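Local coordinates for protein putative esterase/lipase/thioesterase (Silicibacter sp., PDB 2PBL) that is probably an esterase, lipase or thioesterase of the alpha/beta-hydrolase fold, though its natural substrate is not established, at residues V107-S110 against E111-Q115; S179-K183 against F184-A188; V197-Q200 against N201-D204. All coordinates share one frame; numbering follows the deposited sequence.

Interactions 1 and 2 form one continuous patch, while interaction 3 stands apart. The centres of 107-110/111-115 and 179-183/184-188 lie about 13 Å from each other. Where they meet, R108 NH1 probably donates a hydrogen bond to K185 O (2.9 Å) and I109 CD1 packs on F184 CD1 (3.9 Å), so the start of helix 109-126 lies against the end of helix 181-184. Interaction 3 is centred about 18 Å from interaction 1 and 24 Å from interaction 2, its nearest atoms about 8 Å from either. In interaction 1 the I112 side chain lies near, without touching, the probable nucleophile elbow.

Interaction 1 (V107-S110 against E111-Q115); sequences VRIS and EITQQ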
ATOM      1  N   VAL A 107      14.242   8.398   7.477  1.00 16.34           N
ATOM      2  CA  VAL A 107      14.760   7.492   6.466  1.00 17.34           C
ATOM      3  C   VAL A 107      14.475   8.025   5.055  1.00 17.14           C
ATOM      4  O   VAL A 107      13.786   9.052   4.879  1.00 17.27           O
ATOM      5  CB  VAL A 107      14.174   6.055   6.642  1.00 20.05           C
ATOM      6  CG1 VAL A 107      14.540   5.532   8.004  1.00 17.19           C
ATOM      7  CG2 VAL A 107      12.661   6.006   6.422  1.00 24.06           C
ATOM      8  N   ARG A 108      15.032   7.356   4.055  1.00 17.12           N
ATOM      9  CA  ARG A 108      14.768   7.716   2.692  1.00 18.76           C
ATOM     10  C   ARG A 108      13.729   6.717   2.189  1.00 16.47           C
ATOM     11  O   ARG A 108      13.540   5.634   2.771  1.00 15.33           O
ATOM     12  CB  ARG A 108      16.009   7.623   1.831  1.00 19.30           C
ATOM     13  CG  ARG A 108      17.120   8.613   2.175  1.00 22.93           C
ATOM     14  CD  ARG A 108      18.356   8.355   1.317  1.00 30.73           C
ATOM     15  NE  ARG A 108      18.046   8.550  -0.096  1.00 30.14           N
ATOM     16  CZ  ARG A 108      18.031   9.730  -0.698  1.00 35.16           C
ATOM     17  NH1 ARG A 108      18.338  10.849  -0.026  1.00 37.62           N
ATOM     18  NH2 ARG A 108      17.702   9.786  -1.979  1.00 31.68           N
ATOM     19  N   ILE A 109      13.049   7.107   1.119  1.00 15.78           N
ATOM     20  CA  ILE A 109      12.061   6.238   0.492  1.00 12.53           C
ATOM     21  C   ILE A 109      12.689   4.890   0.111  1.00 14.48           C
ATOM     22  O   ILE A 109      12.066   3.830   0.274  1.00 13.43           O
ATOM     23  CB  ILE A 109      11.425   6.913  -0.742  1.00 12.44           C
ATOM     24  CG1 ILE A 109      10.504   8.055  -0.301  1.00 15.54           C
ATOM     25  CG2 ILE A 109      10.667   5.882  -1.603  1.00 11.95           C
ATOM     26  CD1 ILE A 109      10.004   8.891  -1.457  1.00 16.60           C
ATOM     27  N   SER A 110      13.898   4.923  -0.430  1.00 14.25           N
ATOM     28  CA  SER A 110      14.573   3.646  -0.777  1.00 16.03           C
ATOM     29  C   SER A 110      14.754   2.711   0.417  1.00 13.66           C
ATOM     30  O   SER A 110      14.751   1.482   0.274  1.00 17.17           O
ATOM     31  CB  SER A 110      15.913   3.889  -1.469  1.00 15.72           C
ATOM     32  OG  SER A 110      16.837   4.507  -0.585  1.00 19.38           O
ATOM     33  N   GLU A 111      14.976   3.288   1.591  1.00 12.92           N
ATOM     34  CA  GLU A 111      15.064   2.497   2.825  1.00 15.22           C
ATOM     35  C   GLU A 111      13.695   1.962   3.214  1.00 12.82           C
ATOM     36  O   GLU A 111      13.562   0.881   3.772  1.00 15.14           O
ATOM     37  CB  GLU A 111      15.589   3.333   3.991  1.00 18.09           C
ATOM     38  CG  GLU A 111      16.953   3.905   3.780  1.00 26.67           C
ATOM     39  CD  GLU A 111      17.400   4.698   4.977  1.00 32.41           C
ATOM     40  OE1 GLU A 111      17.826   4.077   5.998  1.00 32.51           O
ATOM     41  OE2 GLU A 111      17.311   5.932   4.877  1.00 18.77           O
ATOM     42  N   ILE A 112      12.654   2.755   2.968  1.00 12.67           N
ATOM     43  CA  ILE A 112      11.309   2.285   3.250  1.00 10.08           C
ATOM     44  C   ILE A 112      10.953   1.062   2.394  1.00 11.52           C
ATOM     45  O   ILE A 112      10.349   0.074   2.844  1.00 10.34           O
ATOM     46  CB  ILE A 112      10.234   3.405   3.044  1.00 12.15           C
ATOM     47  CG1 ILE A 112      10.521   4.606   3.970  1.00 12.88           C
ATOM     48  CG2 ILE A 112       8.836   2.823   3.388  1.00  9.30           C
ATOM     49  CD1 ILE A 112       9.585   5.773   3.797  1.00 16.21           C
ATOM     50  N   THR A 113      11.317   1.147   1.133  1.00  8.60           N
ATOM     51  CA  THR A 113      11.161   0.031   0.207  1.00 11.78           C
ATOM     52  C   THR A 113      11.804  -1.272   0.769  1.00 12.45           C
ATOM     53  O   THR A 113      11.185  -2.370   0.771  1.00 12.97           O
ATOM     54  CB  THR A 113      11.758   0.512  -1.155  1.00  6.39           C
ATOM     55  OG1 THR A 113      10.811   1.455  -1.698  1.00 13.87           O
ATOM     56  CG2 THR A 113      11.859  -0.636  -2.125  1.00 12.39           C
ATOM     57  N   GLN A 114      13.013  -1.119   1.326  1.00 13.64           N
ATOM     58  CA  GLN A 114      13.760  -2.245   1.892  1.00 13.91           C
ATOM     59  C   GLN A 114      13.014  -2.782   3.104  1.00 10.94           C
ATOM     60  O   GLN A 114      12.904  -3.976   3.253  1.00 12.95           O
ATOM     61  CB  GLN A 114      15.247  -1.866   2.172  1.00 10.61           C
ATOM     62  CG  GLN A 114      15.995  -1.524   0.953  1.00 17.29           C
ATOM     63  CD  GLN A 114      16.146  -2.684   0.015  1.00 22.05           C
ATOM     64  OE1 GLN A 114      16.436  -3.794   0.443  1.00 23.15           O
ATOM     65  NE2 GLN A 114      15.951  -2.439  -1.285  1.00 19.37           N
ATOM     66  N   GLN A 115      12.453  -1.899   3.936  1.00 14.20           N
ATOM     67  CA  GLN A 115      11.648  -2.299   5.082  1.00 12.91           C
ATOM     68  C   GLN A 115      10.381  -3.072   4.717  1.00 13.98           C
ATOM     69  O   GLN A 115      10.053  -4.076   5.352  1.00 13.46           O
ATOM     70  CB  GLN A 115      11.274  -1.082   5.926  1.00 13.85           C
ATOM     71  CG  GLN A 115      12.454  -0.534   6.685  1.00 14.08           C
ATOM     72  CD  GLN A 115      12.170   0.747   7.511  1.00 16.13           C
ATOM     73  OE1 GLN A 115      11.016   1.089   7.826  1.00 17.82           O
ATOM     74  NE2 GLN A 115      13.264   1.433   7.904  1.00 28.55           N
TER
HETATM   75  O   HOH W   1      15.005   0.127  -1.950  1.00 19.25           O
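R108 O accepts I112 N at 3.0 Å where the chain turns into helix 109-126, with R108 at the N-cap position. The i to i+4 bonds begin with this carbonyl and with I109 O, which takes T113 N (2.9 Å, 166°); E111 N reaches R108 O only weakly. R108 and E111 add half of a capping box: R108 N donates to E111 OE2 (2.8 Å, 150°), reaching the carboxylate from above its plane. With CG anti to the carbonyl carbon (chi1 -60°) and the chain extended beyond it, E111 runs back toward the N-terminus to meet this N-H. A glutamate suits the place, since its negative charge should also be favoured by the positive end of the helix dipole. V107 and I112, both buried, meet CG2 to CG1 at 3.5 Å, the two side chains crossing at about a right angle. Branched aliphatic residues suit this apolar face, where I112 also touches L142 of helix 138-145. T113 sends OG1 outside the segments to E194, a hydroxyl bond that lets a polar residue sit in a buried position. On the outer side, a water donates to S110 O (2.6 Å) and accepts from Q114 NE2 (2.8 Å), linking one helical turn to the next.

Interaction 2 (S179-K183 against F184-A188); sequences SMNEK and FKMDA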
ATOM      1  N   SER A 179       7.215  20.510  -2.121  1.00 21.78           N
ATOM      2  CA  SER A 179       7.840  20.776  -0.844  1.00 20.95           C
ATOM      3  C   SER A 179       8.079  19.511  -0.027  1.00 22.38           C
ATOM      4  O   SER A 179       8.899  19.509   0.889  1.00 23.01           O
ATOM      5  CB  SER A 179       6.962  21.725  -0.034  1.00 24.02           C
ATOM      6  OG  SER A 179       6.698  22.905  -0.783  1.00 25.92           O
HETATM    7  N   MSE A 180       7.358  18.430  -0.333  1.00 19.04           N
HETATM    8  CA  MSE A 180       7.555  17.174   0.385  1.00 18.57           C
HETATM    9  C   MSE A 180       8.951  16.644   0.134  1.00 17.41           C
HETATM   10  O   MSE A 180       9.464  15.849   0.932  1.00 21.16           O
HETATM   11  CB  MSE A 180       6.522  16.147  -0.036  1.00 15.19           C
HETATM   12  CG  MSE A 180       5.111  16.466   0.368  1.00 18.74           C
HETATM   13 SE   MSE A 180       3.948  15.026  -0.282  0.75 22.08          SE
HETATM   14  CE  MSE A 180       3.910  15.485  -2.054  1.00 19.53           C
ATOM     15  N   ASN A 181       9.601  17.097  -0.937  1.00 19.59           N
ATOM     16  CA  ASN A 181      10.979  16.676  -1.193  1.00 19.34           C
ATOM     17  C   ASN A 181      12.012  17.225  -0.179  1.00 23.49           C
ATOM     18  O   ASN A 181      13.155  16.746  -0.130  1.00 23.72           O
ATOM     19  CB  ASN A 181      11.438  16.967  -2.579  1.00 15.44           C
ATOM     20  CG  ASN A 181      12.600  16.066  -2.990  1.00 21.74           C
ATOM     21  OD1 ASN A 181      12.619  14.863  -2.664  1.00 28.22           O
ATOM     22  ND2 ASN A 181      13.537  16.607  -3.732  1.00 21.06           N
ATOM     23  N   GLU A 182      11.590  18.184   0.649  1.00 23.57           N
ATOM     24  CA  GLU A 182      12.410  18.666   1.724  1.00 27.15           C
ATOM     25  C   GLU A 182      12.569  17.515   2.706  1.00 24.68           C
ATOM     26  O   GLU A 182      13.560  17.458   3.446  1.00 23.68           O
ATOM     27  CB  GLU A 182      11.755  19.877   2.385  1.00 26.67           C
ATOM     28  CG  GLU A 182      11.681  21.125   1.461  1.00 33.59           C
ATOM     29  CD  GLU A 182      10.675  22.228   1.948  1.00 37.97           C
ATOM     30  OE1 GLU A 182       9.923  22.005   2.940  1.00 50.98           O
ATOM     31  OE2 GLU A 182      10.613  23.308   1.299  1.00 45.73           O
ATOM     32  N   LYS A 183      11.582  16.618   2.737  1.00 20.63           N
ATOM     33  CA  LYS A 183      11.648  15.418   3.571  1.00 21.71           C
ATOM     34  C   LYS A 183      12.212  14.196   2.830  1.00 20.75           C
ATOM     35  O   LYS A 183      12.985  13.431   3.403  1.00 21.54           O
ATOM     36  CB  LYS A 183      10.285  15.090   4.167  1.00 20.87           C
ATOM     37  CG  LYS A 183       9.776  16.215   5.009  1.00 23.01           C
ATOM     38  CD  LYS A 183       8.506  15.873   5.713  1.00 34.07           C
ATOM     39  CE  LYS A 183       8.066  17.039   6.591  1.00 32.76           C
ATOM     40  NZ  LYS A 183       6.784  16.708   7.248  1.00 38.61           N
ATOM     41  N   PHE A 184      11.860  14.006   1.567  1.00 19.05           N
ATOM     42  CA  PHE A 184      12.360  12.825   0.829  1.00 19.52           C
ATOM     43  C   PHE A 184      13.850  12.950   0.532  1.00 20.75           C
ATOM     44  O   PHE A 184      14.603  11.968   0.589  1.00 20.85           O
ATOM     45  CB  PHE A 184      11.604  12.624  -0.477  1.00 17.55           C
ATOM     46  CG  PHE A 184      10.108  12.650  -0.330  1.00 20.32           C
ATOM     47  CD1 PHE A 184       9.490  12.041   0.738  1.00 11.92           C
ATOM     48  CD2 PHE A 184       9.332  13.216  -1.322  1.00 15.73           C
ATOM     49  CE1 PHE A 184       8.125  12.045   0.839  1.00 12.91           C
ATOM     50  CE2 PHE A 184       7.970  13.239  -1.238  1.00 16.97           C
ATOM     51  CZ  PHE A 184       7.364  12.663  -0.143  1.00 10.42           C
ATOM     52  N   LYS A 185      14.260  14.166   0.209  1.00 19.77           N
ATOM     53  CA  LYS A 185      15.645  14.524  -0.109  1.00 21.74           C
ATOM     54  C   LYS A 185      16.212  13.736  -1.269  1.00 22.55           C
ATOM     55  O   LYS A 185      17.359  13.269  -1.217  1.00 20.61           O
ATOM     56  CB  LYS A 185      16.546  14.423   1.140  1.00 23.22           C
ATOM     57  CG  LYS A 185      16.102  15.334   2.308  1.00 23.12           C
ATOM     58  CD  LYS A 185      16.910  15.077   3.573  1.00 24.10           C
ATOM     59  CE  LYS A 185      16.244  15.702   4.827  1.00 25.32           C
ATOM     60  NZ  LYS A 185      16.250  17.210   4.821  1.00 35.66           N
HETATM   61  N   MSE A 186      15.401  13.575  -2.313  1.00 20.30           N
HETATM   62  CA  MSE A 186      15.790  12.852  -3.512  1.00 20.69           C
HETATM   63  C   MSE A 186      16.322  13.769  -4.588  1.00 22.06           C
HETATM   64  O   MSE A 186      15.870  14.917  -4.707  1.00 21.97           O
HETATM   65  CB  MSE A 186      14.597  12.144  -4.109  1.00 18.33           C
HETATM   66  CG  MSE A 186      14.073  11.014  -3.257  1.00 22.56           C
HETATM   67 SE   MSE A 186      12.640  10.102  -4.249  0.75 21.12          SE
HETATM   68  CE  MSE A 186      11.165  11.460  -4.232  1.00 21.53           C
ATOM     69  N   ASP A 187      17.303  13.270  -5.341  1.00 20.51           N
ATOM     70  CA  ASP A 187      17.750  13.913  -6.573  1.00 22.31           C
ATOM     71  C   ASP A 187      17.114  13.142  -7.715  1.00 23.40           C
ATOM     72  O   ASP A 187      16.448  12.129  -7.480  1.00 24.70           O
ATOM     73  CB  ASP A 187      19.295  14.011  -6.721  1.00 26.29           C
ATOM     74  CG  ASP A 187      20.013  12.672  -6.752  1.00 27.74           C
ATOM     75  OD1 ASP A 187      19.456  11.622  -7.144  1.00 25.30           O
ATOM     76  OD2 ASP A 187      21.210  12.684  -6.414  1.00 30.42           O
ATOM     77  N   ALA A 188      17.324  13.569  -8.952  1.00 20.31           N
ATOM     78  CA  ALA A 188      16.679  12.903 -10.072  1.00 24.05           C
ATOM     79  C   ALA A 188      16.938  11.388 -10.159  1.00 23.45           C
ATOM     80  O   ALA A 188      16.001  10.610 -10.361  1.00 20.75           O
ATOM     81  CB  ALA A 188      17.072  13.549 -11.366  1.00 24.19           C
TER
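The ring of F184 carries the carbonyl oxygen M180 O over the centre of one face, 3.4 Å above the plane, while W74 meets the same phenylalanine edge-to-face from outside the two segments. M180, a selenomethionine, runs alongside the ring and points the same way: its CB touches F184 CE2 at 3.5 Å, and its SE stands obliquely to the ring, 5.3 Å from the centroid, in a Met-aromatic contact. The unbranched, flexible side chain of a methionine is well suited to lie beside an aromatic ring. The other flat group is the amide of N181, turned 50° from the F184 ring. It is held by two bonds to one residue: M186 N donates to N181 OD1 (3.1 Å), and N181 ND2 donates to M186 O (3.0 Å) in a practically straight bond, with the acceptor in the amide plane. Carrying both an acceptor and a donor, asparagine can pair with the N-H and C=O of a single backbone residue. Its CG lies anti to the backbone N (chi1 -157°), which carries the amide past the end of helix 181-184 to the departing chain. The helix ends where K185 takes a positive phi, 58°. Its N still bonds to N181 O (2.8 Å), and its side chain curls back so that NZ gives a hydrogen bond to E182 O (3.0 Å). M180 O is gripped by both F184 N and K183 N. A positive charge beside E182 O, a carbonyl at the helix C-terminus, would probably be favourable, and the paired bonds from N181 to M186 tie the helix to the departing chain and would restrict its direction.

Interaction 3 (V197-Q200 against N201-D204); sequences VEMQ and NRYD
M199 and R202 come together where the chain leaves a short 3-10 segment, kinks through Q200 with its phi/psi near -99/-25°, and then runs on extended through N201 and R202. The side chain of R202 bends at chi3 (-57°), which brings its guanidinium back along the chain toward the carbonyl of M199. There NH1 gives M199 O a weak hydrogen bond of 3.0 Å, with the oxygen at the edge of the guanidinium and near its plane. The aliphatic part of the arginine is used too, for its CG rests 3.9 Å from CE of M199, a selenomethionine whose buried side chain also reaches W230 of helix 217-230. W230 makes a cation-pi contact with R202 as well, so one tryptophan serves both the apolar residue and the charged one. Long and amphipathic, arginine is apt here: its methylenes can lie against M199 while its NH1 meets one carbonyl, M199 O, and water. Two waters complete the arrangement. One lies in the plane at the guanidinium edge, accepting from NH1 of R202 at 3.1 Å and standing 3.2 Å from Q200 OE1, to which it may donate. The other sits above the guanidinium face, donates to Q200 O at 3.0 Å and takes a weak bond from R202 N. Q200 is exposed, and a polar amide at this place can meet solvent. The contact lies in the loop that connects helix 188-193 to strand 206-212, one of the parallel strands in the central sheet of the alpha/beta-hydrolase fold.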
ATOM      1  N   VAL A 197       7.626   2.850 -12.638  1.00 17.18           N
ATOM      2  CA  VAL A 197       7.594   2.895 -14.097  1.00 16.31           C
ATOM      3  C   VAL A 197       8.946   2.506 -14.710  1.00 15.31           C
ATOM      4  O   VAL A 197       8.978   2.052 -15.845  1.00 18.38           O
ATOM      5  CB  VAL A 197       7.165   4.267 -14.690  1.00 19.13           C
ATOM      6  CG1 VAL A 197       5.803   4.599 -14.295  1.00 18.30           C
ATOM      7  CG2 VAL A 197       8.158   5.373 -14.322  1.00 16.47           C
ATOM      8  N   GLU A 198      10.027   2.629 -13.941  1.00 15.42           N
ATOM      9  CA  GLU A 198      11.387   2.272 -14.406  1.00 17.47           C
ATOM     10  C   GLU A 198      11.773   0.810 -14.307  1.00 19.67           C
ATOM     11  O   GLU A 198      12.827   0.399 -14.794  1.00 18.69           O
ATOM     12  CB  GLU A 198      12.403   3.080 -13.609  1.00 19.10           C
ATOM     13  CG  GLU A 198      12.239   4.530 -13.839  1.00 25.10           C
ATOM     14  CD  GLU A 198      12.478   4.920 -15.290  1.00 33.08           C
ATOM     15  OE1 GLU A 198      13.548   4.563 -15.825  1.00 33.36           O
ATOM     16  OE2 GLU A 198      11.582   5.577 -15.871  1.00 35.61           O
HETATM   17  N   MSE A 199      10.934   0.018 -13.649  1.00 17.26           N
HETATM   18  CA  MSE A 199      11.249  -1.367 -13.391  1.00 15.27           C
HETATM   19  C   MSE A 199      10.998  -2.172 -14.592  1.00 17.14           C
HETATM   20  O   MSE A 199       9.892  -2.215 -15.097  1.00 20.00           O
HETATM   21  CB  MSE A 199      10.422  -1.880 -12.218  1.00 13.44           C
HETATM   22  CG  MSE A 199      10.905  -1.408 -10.962  1.00 10.96           C
HETATM   23 SE   MSE A 199       9.443  -1.725  -9.576  0.75 12.14          SE
HETATM   24  CE  MSE A 199       9.027  -3.627  -9.806  1.00 19.30           C
ATOM     25  N   GLN A 200      12.051  -2.821 -15.060  1.00 20.70           N
ATOM     26  CA  GLN A 200      11.947  -3.650 -16.239  1.00 22.28           C
ATOM     27  C   GLN A 200      11.813  -5.098 -15.906  1.00 22.46           C
ATOM     28  O   GLN A 200      11.258  -5.860 -16.688  1.00 25.73           O
ATOM     29  CB  GLN A 200      13.155  -3.395 -17.118  1.00 23.82           C
ATOM     30  CG  GLN A 200      13.347  -1.933 -17.467  1.00 27.48           C
ATOM     31  CD  GLN A 200      12.130  -1.327 -18.160  1.00 40.85           C
ATOM     32  OE1 GLN A 200      11.298  -2.039 -18.756  1.00 47.81           O
ATOM     33  NE2 GLN A 200      12.008   0.000 -18.070  1.00 47.93           N
ATOM     34  N   ASN A 201      12.283  -5.504 -14.744  1.00 23.96           N
ATOM     35  CA  ASN A 201      12.217  -6.885 -14.369  1.00 26.00           C
ATOM     36  C   ASN A 201      11.200  -6.998 -13.296  1.00 25.14           C
ATOM     37  O   ASN A 201      11.295  -6.286 -12.299  1.00 25.78           O
ATOM     38  CB  ASN A 201      13.579  -7.339 -13.857  1.00 29.32           C
ATOM     39  CG  ASN A 201      14.666  -7.104 -14.873  1.00 34.05           C
ATOM     40  OD1 ASN A 201      15.643  -6.391 -14.599  1.00 44.62           O
ATOM     41  ND2 ASN A 201      14.465  -7.638 -16.087  1.00 37.10           N
ATOM     42  N   ARG A 202      10.188  -7.843 -13.507  1.00 20.03           N
ATOM     43  CA  ARG A 202       9.172  -7.999 -12.502  1.00 17.46           C
ATOM     44  C   ARG A 202       8.780  -9.442 -12.294  1.00 15.01           C
ATOM     45  O   ARG A 202       8.763 -10.208 -13.226  1.00 14.05           O
ATOM     46  CB  ARG A 202       7.941  -7.188 -12.873  1.00 18.83           C
ATOM     47  CG  ARG A 202       8.249  -5.705 -13.016  1.00 24.42           C
ATOM     48  CD  ARG A 202       7.068  -4.908 -13.376  1.00 20.61           C
ATOM     49  NE  ARG A 202       6.402  -5.328 -14.612  1.00 19.17           N
ATOM     50  CZ  ARG A 202       6.719  -4.929 -15.836  1.00 20.03           C
ATOM     51  NH1 ARG A 202       7.736  -4.103 -16.059  1.00 20.85           N
ATOM     52  NH2 ARG A 202       6.004  -5.372 -16.863  1.00 20.04           N
ATOM     53  N   TYR A 203       8.573  -9.821 -11.050  1.00 14.78           N
ATOM     54  CA  TYR A 203       7.987 -11.100 -10.771  1.00 13.51           C
ATOM     55  C   TYR A 203       6.657 -11.184 -11.510  1.00 16.75           C
ATOM     56  O   TYR A 203       5.952 -10.178 -11.710  1.00 14.75           O
ATOM     57  CB  TYR A 203       7.723 -11.294  -9.280  1.00 17.22           C
ATOM     58  CG  TYR A 203       8.991 -11.523  -8.457  1.00 10.36           C
ATOM     59  CD1 TYR A 203       9.748 -12.673  -8.643  1.00 18.27           C
ATOM     60  CD2 TYR A 203       9.388 -10.625  -7.473  1.00 19.27           C
ATOM     61  CE1 TYR A 203      10.864 -12.892  -7.924  1.00  8.56           C
ATOM     62  CE2 TYR A 203      10.511 -10.847  -6.732  1.00 14.47           C
ATOM     63  CZ  TYR A 203      11.257 -11.985  -6.964  1.00 19.33           C
ATOM     64  OH  TYR A 203      12.364 -12.234  -6.190  1.00 11.32           O
ATOM     65  N   ASP A 204       6.321 -12.405 -11.898  1.00 16.38           N
ATOM     66  CA  ASP A 204       5.099 -12.681 -12.590  1.00 17.50           C
ATOM     67  C   ASP A 204       3.957 -12.569 -11.577  1.00 19.35           C
ATOM     68  O   ASP A 204       3.939 -13.270 -10.528  1.00 18.38           O
ATOM     69  CB  ASP A 204       5.126 -14.093 -13.174  1.00 18.59           C
ATOM     70  CG  ASP A 204       6.189 -14.260 -14.265  1.00 15.64           C
ATOM     71  OD1 ASP A 204       7.357 -14.521 -13.936  1.00 23.98           O
ATOM     72  OD2 ASP A 204       5.818 -14.156 -15.434  1.00 27.36           O
TER
HETATM   73  O   HOH W   2       8.293  -3.151 -18.923  1.00 37.21           O
HETATM   74  O   HOH W   3       9.041  -7.909 -16.611  1.00 43.73           O